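Local coordinates for beta-1,3-1,4-glucanase (Caldicellulosiruptor sp. F32, PDB 5H4R), which hydrolyses mixed-linkage beta-1,3-1,4-glucans such as lichenan, as a glycoside hydrolase family 5 enzyme, and here holds a cellotetraose chain in its pocket, at residues Leu41-Val44 and Lys45-Ile49; Gln124-Asp127 and Tyr128-Asn132; Gly229-Asn232 and Val233-Leu237; Arg302-Asp305 and Tyr306-Lys310. The protein carries 1 engineered substitution. All coordinates share one frame; numbering follows the deposited sequence.

Interaction 1 (Leu41-Val44 and Lys45-Ile49); sequences LKFV and KDMKI
K45 N donates to L41 O at 2.9 Å in a bond bent only to 161°, the straightest of three helical i to i+4 bonds between these neighbouring turns. D46 N reaches K42 O, also at 2.9 Å, and M47 N meets F43 O at 3.0 Å from almost straight beyond the oxygen. These bonds fix the spacing that brings F43 and M47, four residues apart, onto one flank of helix 39-47. F43 has CG anti to its backbone N (chi1 -176°), which sends the ring toward M47 on the next turn, where its CE2 comes 3.9 Å from M47 SD. The sulfur stands 4.8 Å from the ring centroid and well off the normal, an oblique Met-aromatic contact. Methionine suits the place because its thioether is polarisable and its flexible chain can bend beside a rigid ring. M47 CG also lies 3.4 Å from F43 O, the carbonyl its own amide bonds. K45 points away from this flank and its NZ bonds R396 O; D46, at the border, gives OD2 to the hydroxyl of Y135. K48, with positive phi, ends the helix and turns the chain toward strand 50-53, and its NZ bonds G93 O. The helix lies across the N-terminal end of the eight-stranded barrel, its apolar flank turned to the strand starts: F43 and M47 rest on I182 of strand 181-184, M47 also touches Y135 and I137 of strand 135-139, and Y135 meets the F43 ring edge-to-face, while I49 packs on helix 385-395.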
loop_
_atom_site.group_PDB
_atom_site.type_symbol
_atom_site.label_atom_id
_atom_site.label_comp_id
_atom_site.label_asym_id
_atom_site.label_seq_id
_atom_site.Cartn_x
_atom_site.Cartn_y
_atom_site.Cartn_z
ATOM N N LEU A 41 -5.017 12.145 -12.491
ATOM C CA LEU A 41 -3.568 12.210 -12.416
ATOM C C LEU A 41 -3.104 13.444 -11.652
ATOM O O LEU A 41 -2.056 13.379 -10.987
ATOM C CB LEU A 41 -2.969 12.124 -13.818
ATOM C CG LEU A 41 -3.126 10.724 -14.426
ATOM C CD1 LEU A 41 -2.728 10.727 -15.911
ATOM C CD2 LEU A 41 -2.331 9.686 -13.685
ATOM N N LYS A 42 -3.899 14.539 -11.662
ATOM C CA LYS A 42 -3.594 15.684 -10.800
ATOM C C LYS A 42 -3.751 15.309 -9.326
ATOM O O LYS A 42 -2.956 15.745 -8.481
ATOM C CB LYS A 42 -4.480 16.862 -11.154
ATOM C CG LYS A 42 -4.197 17.439 -12.511
ATOM C CD LYS A 42 -5.167 18.569 -12.802
ATOM C CE LYS A 42 -4.974 19.132 -14.181
ATOM N NZ LYS A 42 -6.044 20.118 -14.480
ATOM N N PHE A 43 -4.781 14.512 -9.017
ATOM C CA PHE A 43 -4.995 13.971 -7.674
ATOM C C PHE A 43 -3.791 13.163 -7.206
ATOM O O PHE A 43 -3.239 13.410 -6.122
ATOM C CB PHE A 43 -6.270 13.109 -7.708
ATOM C CG PHE A 43 -6.711 12.521 -6.364
ATOM C CD1 PHE A 43 -7.595 13.207 -5.526
ATOM C CD2 PHE A 43 -6.288 11.261 -5.982
ATOM C CE1 PHE A 43 -8.020 12.639 -4.329
ATOM C CE2 PHE A 43 -6.702 10.702 -4.779
ATOM C CZ PHE A 43 -7.571 11.391 -3.962
ATOM N N VAL A 44 -3.346 12.201 -8.025
ATOM C CA VAL A 44 -2.189 11.387 -7.662
ATOM C C VAL A 44 -0.950 12.253 -7.478
ATOM O O VAL A 44 -0.154 12.026 -6.563
ATOM C CB VAL A 44 -1.953 10.294 -8.715
ATOM C CG1 VAL A 44 -0.628 9.575 -8.432
ATOM C CG2 VAL A 44 -3.114 9.305 -8.666
ATOM N N LYS A 45 -0.745 13.237 -8.353
ATOM C CA LYS A 45 0.389 14.140 -8.168
ATOM C C LYS A 45 0.305 14.874 -6.832
ATOM O O LYS A 45 1.310 15.002 -6.122
ATOM C CB LYS A 45 0.476 15.136 -9.320
ATOM C CG LYS A 45 1.702 16.044 -9.252
ATOM C CD LYS A 45 1.813 16.879 -10.528
ATOM C CE LYS A 45 2.978 17.861 -10.457
ATOM N NZ LYS A 45 4.307 17.193 -10.598
ATOM N N ASP A 46 -0.890 15.316 -6.451
ATOM C CA ASP A 46 -1.049 16.080 -5.215
ATOM C C ASP A 46 -0.819 15.209 -3.986
ATOM O O ASP A 46 -0.431 15.722 -2.931
ATOM C CB ASP A 46 -2.444 16.717 -5.154
ATOM C CG ASP A 46 -2.522 17.841 -4.152
ATOM O OD1 ASP A 46 -1.672 18.761 -4.233
ATOM O OD2 ASP A 46 -3.430 17.813 -3.286
ATOM N N MET A 47 -1.075 13.907 -4.091
ATOM C CA MET A 47 -0.709 12.988 -3.009
ATOM C C MET A 47 0.771 13.062 -2.683
ATOM O O MET A 47 1.148 12.842 -1.530
ATOM C CB MET A 47 -1.083 11.567 -3.380
ATOM C CG MET A 47 -2.595 11.321 -3.459
ATOM S SD MET A 47 -3.004 9.695 -4.155
ATOM C CE MET A 47 -2.365 8.622 -2.849
ATOM N N LYS A 48 1.612 13.306 -3.692
ATOM C CA LYS A 48 3.017 13.695 -3.555
ATOM C C LYS A 48 3.909 12.526 -3.183
ATOM O O LYS A 48 4.708 12.060 -3.994
ATOM C CB LYS A 48 3.191 14.815 -2.531
ATOM C CG LYS A 48 4.650 15.333 -2.476
ATOM C CD LYS A 48 4.885 16.307 -1.372
ATOM C CE LYS A 48 6.375 16.585 -1.162
ATOM N NZ LYS A 48 6.584 17.472 0.035
ATOM N N ILE A 49 3.789 12.067 -1.946
ATOM C CA ILE A 49 4.578 10.953 -1.453
ATOM C C ILE A 49 3.945 10.522 -0.141
ATOM O O ILE A 49 3.463 11.358 0.637
ATOM C CB ILE A 49 6.066 11.316 -1.280
ATOM C CG1 ILE A 49 6.861 10.055 -0.883
ATOM C CG2 ILE A 49 6.241 12.446 -0.266
ATOM C CD1 ILE A 49 8.315 10.169 -1.146
#

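Interaction 2 (Gln124-Asp127 and Tyr128-Asn132); sequences QVVD and YAMKN
Helix 116-131, the helix of the beta-alpha-beta crossover from strand 96-99 to strand 135-139, folds the ring of Y128 back over the turn before it, above Q124 and V125. With chi1 at -61° its CG lies beside the backbone N, and one face settles on the main chain: Q124 O stands 3.4 Å above the ring plane, toward the rim, and V125 CA makes an off-centre CH-pi contact 4.1 Å from the centroid. V125 CG2 touches ring atom CE2 at 3.9 Å. Q124 crosses the tyrosine's far end obliquely, its CG 3.9 Å from Y128 OH and its amide turned 29° from the ring. R121 NH1 serves both Q124 OE1 and Y128 OH, which holds the two polar ends together. Losing the ring to an alanine here would probably uncover the backbone of Q124 and V125 and leave R121 without its hydroxyl partner. V126 CG1 and M130 CG lie side by side, 4.0 Å apart, the valine buried against both strands, the methionine running out toward N178; M130 N bonds V126 O at 2.8 Å. The helix thus sets valine and alanine against the strands, and on the flank toward helix 83-91 a tyrosine whose hydroxyl stays hydrogen-bonded. D127 gives OD1 to Y177 OH; its OD2 and K131 NZ, at 4.8 Å, are too far apart for a salt bridge, and their attraction is likely to add only modestly.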
loop_
_atom_site.group_PDB
_atom_site.type_symbol
_atom_site.label_atom_id
_atom_site.label_comp_id
_atom_site.label_asym_id
_atom_site.label_seq_id
_atom_site.Cartn_x
_atom_site.Cartn_y
_atom_site.Cartn_z
ATOM N N GLN A 124 -9.965 7.423 14.943
ATOM C CA GLN A 124 -9.193 8.439 15.646
ATOM C C GLN A 124 -7.894 8.738 14.910
ATOM O O GLN A 124 -7.496 9.900 14.786
ATOM C CB GLN A 124 -8.915 7.957 17.057
ATOM C CG GLN A 124 -8.297 8.949 17.965
ATOM C CD GLN A 124 -8.434 8.493 19.402
ATOM O OE1 GLN A 124 -8.360 7.283 19.703
ATOM N NE2 GLN A 124 -8.676 9.448 20.295
ATOM N N VAL A 125 -7.213 7.702 14.427
ATOM C CA VAL A 125 -5.951 7.900 13.719
ATOM C C VAL A 125 -6.169 8.515 12.331
ATOM O O VAL A 125 -5.404 9.392 11.899
ATOM C CB VAL A 125 -5.180 6.570 13.670
ATOM C CG1 VAL A 125 -3.895 6.743 12.839
ATOM C CG2 VAL A 125 -4.856 6.136 15.086
ATOM N N VAL A 126 -7.230 8.115 11.624
ATOM C CA VAL A 126 -7.573 8.788 10.368
ATOM C C VAL A 126 -7.756 10.282 10.619
ATOM O O VAL A 126 -7.307 11.129 9.830
ATOM C CB VAL A 126 -8.829 8.141 9.755
ATOM C CG1 VAL A 126 -9.330 8.972 8.545
ATOM C CG2 VAL A 126 -8.528 6.699 9.366
ATOM N N ASP A 127 -8.409 10.629 11.731
ATOM C CA ASP A 127 -8.660 12.029 12.059
ATOM C C ASP A 127 -7.355 12.784 12.296
ATOM O O ASP A 127 -7.254 13.968 11.953
ATOM C CB ASP A 127 -9.584 12.151 13.288
ATOM C CG ASP A 127 -11.052 11.870 12.970
ATOM O OD1 ASP A 127 -11.373 11.572 11.807
ATOM O OD2 ASP A 127 -11.899 11.939 13.890
ATOM N N TYR A 128 -6.344 12.127 12.896
ATOM C CA TYR A 128 -5.054 12.796 13.049
ATOM C C TYR A 128 -4.555 13.273 11.700
ATOM O O TYR A 128 -4.012 14.378 11.581
ATOM C CB TYR A 128 -3.967 11.882 13.631
ATOM C CG TYR A 128 -4.167 11.285 15.011
ATOM C CD1 TYR A 128 -4.963 11.887 15.970
ATOM C CD2 TYR A 128 -3.525 10.105 15.338
ATOM C CE1 TYR A 128 -5.124 11.303 17.240
ATOM C CE2 TYR A 128 -3.675 9.524 16.588
ATOM C CZ TYR A 128 -4.461 10.116 17.527
ATOM O OH TYR A 128 -4.564 9.490 18.759
ATOM N N ALA A 129 -4.687 12.413 10.686
ATOM C CA ALA A 129 -4.186 12.714 9.345
ATOM C C ALA A 129 -5.069 13.726 8.627
ATOM O O ALA A 129 -4.568 14.617 7.920
ATOM C CB ALA A 129 -4.091 11.429 8.539
ATOM N N MET A 130 -6.387 13.606 8.773
ATOM C CA MET A 130 -7.275 14.602 8.173
ATOM C C MET A 130 -7.012 15.989 8.747
ATOM O O MET A 130 -7.097 16.995 8.033
ATOM C CB MET A 130 -8.745 14.217 8.384
ATOM C CG MET A 130 -9.129 12.880 7.764
ATOM S SD MET A 130 -9.214 12.897 5.951
ATOM C CE MET A 130 -10.595 13.970 5.658
ATOM N N LYS A 131 -6.721 16.083 10.049
ATOM C CA LYS A 131 -6.438 17.389 10.631
ATOM C C LYS A 131 -5.205 18.018 10.007
ATOM O O LYS A 131 -5.102 19.254 9.940
ATOM C CB LYS A 131 -6.278 17.263 12.139
ATOM C CG LYS A 131 -7.602 17.094 12.847
ATOM C CD LYS A 131 -7.418 16.914 14.356
ATOM C CE LYS A 131 -8.719 17.161 15.147
ATOM N NZ LYS A 131 -9.737 16.097 14.939
ATOM N N ASN A 132 -4.291 17.192 9.525
ATOM C CA ASN A 132 -3.095 17.627 8.816
ATOM C C ASN A 132 -3.332 17.774 7.317
ATOM O O ASN A 132 -2.378 18.016 6.576
ATOM C CB ASN A 132 -1.952 16.654 9.067
ATOM C CG ASN A 132 -1.234 16.921 10.393
ATOM O OD1 ASN A 132 -0.518 17.919 10.544
ATOM N ND2 ASN A 132 -1.424 16.038 11.348
#

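Interaction 3 (Gly229-Asn232 and Val233-Leu237); sequences GGNN and VSRYL
R235 grips N232 side-on: NE at 2.9 Å and NH2 at 3.0 Å both donate to the single oxygen N232 OD1. The oxygen lies almost in the guanidinium plane, and NE approaches it in the plane of the amide carbonyl, whereas NH2 comes in tilted by 32°. The two flat groups are turned 68° against each other. A bend at chi3 (-42°) brings the arginine head back beside the asparagine, whose ND2 is held separately by T228 OG1 and A171 O. Arginine suits this buried corner because it has donors to spare: NH2 also bonds Y177 O, and NH1 reaches N178 O and L181 O. All this belongs to the loop that leads from helix 205-226 through a short 3-10 turn into barrel strand 237-240. The turn itself is loosely bonded; V233 N reaches G230 O in a weak bond of 3.4 Å, and N231 O receives weak bonds from both S234 N and R235 N. V233 leans back over the glycines, its CG2 pressed to 3.2 Å from G230 O and its CG1 3.8 Å from G229 CA. Both glycines have positive phi, a conformation easiest without a side chain.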
loop_
_atom_site.group_PDB
_atom_site.type_symbol
_atom_site.label_atom_id
_atom_site.label_comp_id
_atom_site.label_asym_id
_atom_site.label_seq_id
_atom_site.Cartn_x
_atom_site.Cartn_y
_atom_site.Cartn_z
ATOM N N GLY A 229 -23.604 5.676 -0.354
ATOM C CA GLY A 229 -24.017 7.062 -0.458
ATOM C C GLY A 229 -22.988 8.061 0.030
ATOM O O GLY A 229 -21.818 7.756 0.260
ATOM N N GLY A 230 -23.458 9.300 0.171
ATOM C CA GLY A 230 -22.580 10.379 0.596
ATOM C C GLY A 230 -21.416 10.572 -0.351
ATOM O O GLY A 230 -21.528 10.428 -1.574
ATOM N N ASN A 231 -20.253 10.873 0.218
ATOM C CA ASN A 231 -19.082 11.048 -0.628
ATOM C C ASN A 231 -18.528 9.724 -1.144
ATOM O O ASN A 231 -17.610 9.741 -1.971
ATOM C CB ASN A 231 -17.982 11.811 0.111
ATOM C CG ASN A 231 -16.978 12.426 -0.845
ATOM O OD1 ASN A 231 -17.356 12.986 -1.871
ATOM N ND2 ASN A 231 -15.693 12.305 -0.527
ATOM N N ASN A 232 -19.041 8.590 -0.672
ATOM C CA ASN A 232 -18.570 7.313 -1.200
ATOM C C ASN A 232 -19.017 7.080 -2.634
ATOM O O ASN A 232 -18.483 6.168 -3.284
ATOM C CB ASN A 232 -19.030 6.143 -0.324
ATOM C CG ASN A 232 -18.453 6.193 1.080
ATOM O OD1 ASN A 232 -17.383 6.747 1.305
ATOM N ND2 ASN A 232 -19.171 5.607 2.031
ATOM N N VAL A 233 -19.954 7.878 -3.154
ATOM C CA VAL A 233 -20.381 7.703 -4.542
ATOM C C VAL A 233 -19.294 8.106 -5.526
ATOM O O VAL A 233 -19.285 7.603 -6.660
ATOM C CB VAL A 233 -21.670 8.492 -4.830
ATOM C CG1 VAL A 233 -22.777 8.057 -3.903
ATOM C CG2 VAL A 233 -21.436 9.995 -4.728
ATOM N N SER A 234 -18.350 8.977 -5.125
ATOM C CA SER A 234 -17.347 9.515 -6.044
ATOM C C SER A 234 -15.912 9.453 -5.521
ATOM O O SER A 234 -14.990 9.861 -6.239
ATOM C CB SER A 234 -17.687 10.971 -6.372
ATOM O OG SER A 234 -17.897 11.684 -5.166
ATOM N N ARG A 235 -15.713 9.009 -4.284
ATOM C CA ARG A 235 -14.388 8.851 -3.696
ATOM C C ARG A 235 -13.488 8.011 -4.594
ATOM O O ARG A 235 -13.946 7.073 -5.252
ATOM C CB ARG A 235 -14.574 8.165 -2.331
ATOM C CG ARG A 235 -13.366 7.819 -1.558
ATOM C CD ARG A 235 -13.704 7.150 -0.231
ATOM N NE ARG A 235 -14.821 7.735 0.499
ATOM C CZ ARG A 235 -14.798 8.912 1.109
ATOM N NH1 ARG A 235 -13.721 9.680 1.037
ATOM N NH2 ARG A 235 -15.880 9.360 1.725
ATOM N N TYR A 236 -12.193 8.324 -4.600
ATOM C CA TYR A 236 -11.235 7.465 -5.293
ATOM C C TYR A 236 -11.049 6.160 -4.538
ATOM O O TYR A 236 -10.980 6.141 -3.306
ATOM C CB TYR A 236 -9.882 8.165 -5.449
ATOM C CG TYR A 236 -9.866 9.252 -6.494
ATOM C CD1 TYR A 236 -10.215 10.562 -6.167
ATOM C CD2 TYR A 236 -9.501 8.983 -7.811
ATOM C CE1 TYR A 236 -10.195 11.568 -7.107
ATOM C CE2 TYR A 236 -9.495 9.986 -8.769
ATOM C CZ TYR A 236 -9.847 11.277 -8.410
ATOM O OH TYR A 236 -9.854 12.290 -9.336
ATOM N N LEU A 237 -10.921 5.066 -5.295
ATOM C CA LEU A 237 -10.810 3.714 -4.775
ATOM C C LEU A 237 -9.627 3.034 -5.443
ATOM O O LEU A 237 -9.473 3.120 -6.661
ATOM C CB LEU A 237 -12.060 2.917 -5.059
ATOM C CG LEU A 237 -13.395 3.536 -4.705
ATOM C CD1 LEU A 237 -14.542 2.654 -5.190
ATOM C CD2 LEU A 237 -13.472 3.746 -3.198
#

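Interaction 4 (Arg302-Asp305 and Tyr306-Lys310); sequences RDID and YFMDK
R302 O accepts from Y306 N at 3.0 Å, while the R302 side chain turns to its neighbour D303 in a salt bridge that clasps one oxygen with two nitrogens. NE and NH2 both lie 3.0 Å from D303 OD1, which sits in the guanidinium plane; NH2 meets the syn lone pair of that oxygen, while NE comes nearly along its C-O bond. The helix is irregular here: D303 O, 3.5 Å from F307 N, makes no hydrogen bond with it and instead faces the edge of the F307 ring, in plane and 3.2 Å from F307 CD2. F307 takes chi1 87°, with CG wedged between its backbone N and carbonyl carbon, which lays the ring back along the preceding turn. An alanine in its place is likely to open a gap beside P246, A273 and Y346 and strip the D303 carbonyl of its ring edge. I304 CG2 touches M308 CE at 3.8 Å, branched isoleucine alongside flexible methionine, both buried. D305 O takes D309 N at 2.8 Å. With the D305 and D309 carboxylates tied to Y345 and R353 at the next helix, F307 and M308 pack on strand 322-327, as is typical of an outer TIM-barrel helix.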
loop_
_atom_site.group_PDB
_atom_site.type_symbol
_atom_site.label_atom_id
_atom_site.label_comp_id
_atom_site.label_asym_id
_atom_site.label_seq_id
_atom_site.Cartn_x
_atom_site.Cartn_y
_atom_site.Cartn_z
ATOM N N ARG A 302 17.579 -1.441 -13.355
ATOM C CA ARG A 302 16.784 -2.137 -14.371
ATOM C C ARG A 302 15.365 -2.487 -13.910
ATOM O O ARG A 302 14.390 -2.251 -14.636
ATOM C CB ARG A 302 17.519 -3.414 -14.784
ATOM C CG ARG A 302 16.896 -4.093 -15.971
ATOM C CD ARG A 302 17.464 -5.538 -16.136
ATOM N NE ARG A 302 16.783 -6.440 -15.210
ATOM C CZ ARG A 302 16.700 -7.752 -15.350
ATOM N NH1 ARG A 302 17.283 -8.360 -16.371
ATOM N NH2 ARG A 302 16.016 -8.456 -14.456
ATOM N N ASP A 303 15.240 -3.151 -12.758
ATOM C CA ASP A 303 13.931 -3.677 -12.368
ATOM C C ASP A 303 12.949 -2.568 -11.981
ATOM O O ASP A 303 11.735 -2.767 -12.099
ATOM C CB ASP A 303 14.073 -4.651 -11.196
ATOM C CG ASP A 303 14.735 -5.969 -11.574
ATOM O OD1 ASP A 303 15.002 -6.214 -12.771
ATOM O OD2 ASP A 303 14.948 -6.797 -10.648
ATOM N N ILE A 304 13.452 -1.422 -11.517
ATOM C CA ILE A 304 12.617 -0.252 -11.229
ATOM C C ILE A 304 12.055 0.302 -12.520
ATOM O O ILE A 304 10.837 0.453 -12.678
ATOM C CB ILE A 304 13.444 0.805 -10.475
ATOM C CG1 ILE A 304 13.865 0.255 -9.113
ATOM C CG2 ILE A 304 12.688 2.135 -10.339
ATOM C CD1 ILE A 304 14.875 1.041 -8.400
ATOM N N ASP A 305 12.940 0.586 -13.480
ATOM C CA ASP A 305 12.499 1.129 -14.756
ATOM C C ASP A 305 11.476 0.221 -15.413
ATOM O O ASP A 305 10.490 0.700 -15.989
ATOM C CB ASP A 305 13.667 1.296 -15.721
ATOM C CG ASP A 305 14.750 2.210 -15.207
ATOM O OD1 ASP A 305 14.502 2.990 -14.279
ATOM O OD2 ASP A 305 15.863 2.165 -15.782
ATOM N N TYR A 306 11.721 -1.092 -15.393
ATOM C CA TYR A 306 10.920 -1.994 -16.210
ATOM C C TYR A 306 9.462 -2.003 -15.781
ATOM O O TYR A 306 8.565 -1.853 -16.616
ATOM C CB TYR A 306 11.464 -3.413 -16.177
ATOM C CG TYR A 306 10.741 -4.282 -17.200
ATOM C CD1 TYR A 306 10.871 -4.004 -18.555
ATOM C CD2 TYR A 306 9.919 -5.332 -16.826
ATOM C CE1 TYR A 306 10.214 -4.737 -19.508
ATOM C CE2 TYR A 306 9.261 -6.096 -17.801
ATOM C CZ TYR A 306 9.412 -5.780 -19.131
ATOM O OH TYR A 306 8.770 -6.505 -20.131
ATOM N N PHE A 307 9.190 -2.238 -14.496
ATOM C CA PHE A 307 7.784 -2.338 -14.132
ATOM C C PHE A 307 7.102 -0.976 -14.241
ATOM O O PHE A 307 5.926 -0.900 -14.602
ATOM C CB PHE A 307 7.621 -2.979 -12.730
ATOM C CG PHE A 307 7.687 -2.009 -11.581
ATOM C CD1 PHE A 307 6.539 -1.368 -11.099
ATOM C CD2 PHE A 307 8.876 -1.777 -10.936
ATOM C CE1 PHE A 307 6.615 -0.492 -10.051
ATOM C CE2 PHE A 307 8.952 -0.890 -9.878
ATOM C CZ PHE A 307 7.807 -0.258 -9.425
ATOM N N MET A 308 7.827 0.108 -13.979
ATOM C CA MET A 308 7.217 1.426 -14.081
ATOM C C MET A 308 6.917 1.767 -15.532
ATOM O O MET A 308 5.861 2.346 -15.839
ATOM C CB MET A 308 8.130 2.461 -13.440
ATOM C CG MET A 308 8.279 2.292 -11.947
ATOM S SD MET A 308 9.114 3.716 -11.274
ATOM C CE MET A 308 9.141 3.290 -9.548
ATOM N N ASP A 309 7.816 1.390 -16.445
ATOM C CA ASP A 309 7.546 1.574 -17.865
ATOM C C ASP A 309 6.285 0.837 -18.297
ATOM O O ASP A 309 5.475 1.369 -19.065
ATOM C CB ASP A 309 8.718 1.077 -18.706
ATOM C CG ASP A 309 9.887 2.044 -18.733
ATOM O OD1 ASP A 309 9.701 3.258 -18.455
ATOM O OD2 ASP A 309 11.005 1.571 -19.062
ATOM N N LYS A 310 6.103 -0.403 -17.832
ATOM C CA LYS A 310 4.944 -1.164 -18.274
ATOM C C LYS A 310 3.653 -0.574 -17.713
ATOM O O LYS A 310 2.621 -0.556 -18.403
ATOM C CB LYS A 310 5.079 -2.635 -17.868
ATOM C CG LYS A 310 6.283 -3.364 -18.470
ATOM C CD LYS A 310 6.202 -3.502 -19.948
ATOM C CE LYS A 310 7.035 -2.462 -20.710
ATOM N NZ LYS A 310 7.036 -2.733 -22.201
#

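Overall arrangement
All four contacts lie on helices or a loop that surround or close the eight-stranded barrel of the glycosidase. Interactions 1 and 3 meet directly: the rings of F43 and Y236 stack, with F43 CD1 3.5 Å from Y236 CE1, so helix 39-47 is tied to the approach to strand 237-240. Interactions 2 and 3 come within about 7 Å at their nearest atoms and share Y177, whose hydroxyl bonds D127 while its carbonyl bonds R235. Interaction 4 is remote, its centre 34 Å from that of interaction 2 on the opposite side of the chain's centre. Its F307 side chain is still about 10 Å from a bound glucose unit, but strand 322-327, on which F307 and M308 rest, carries the pocket residue E326.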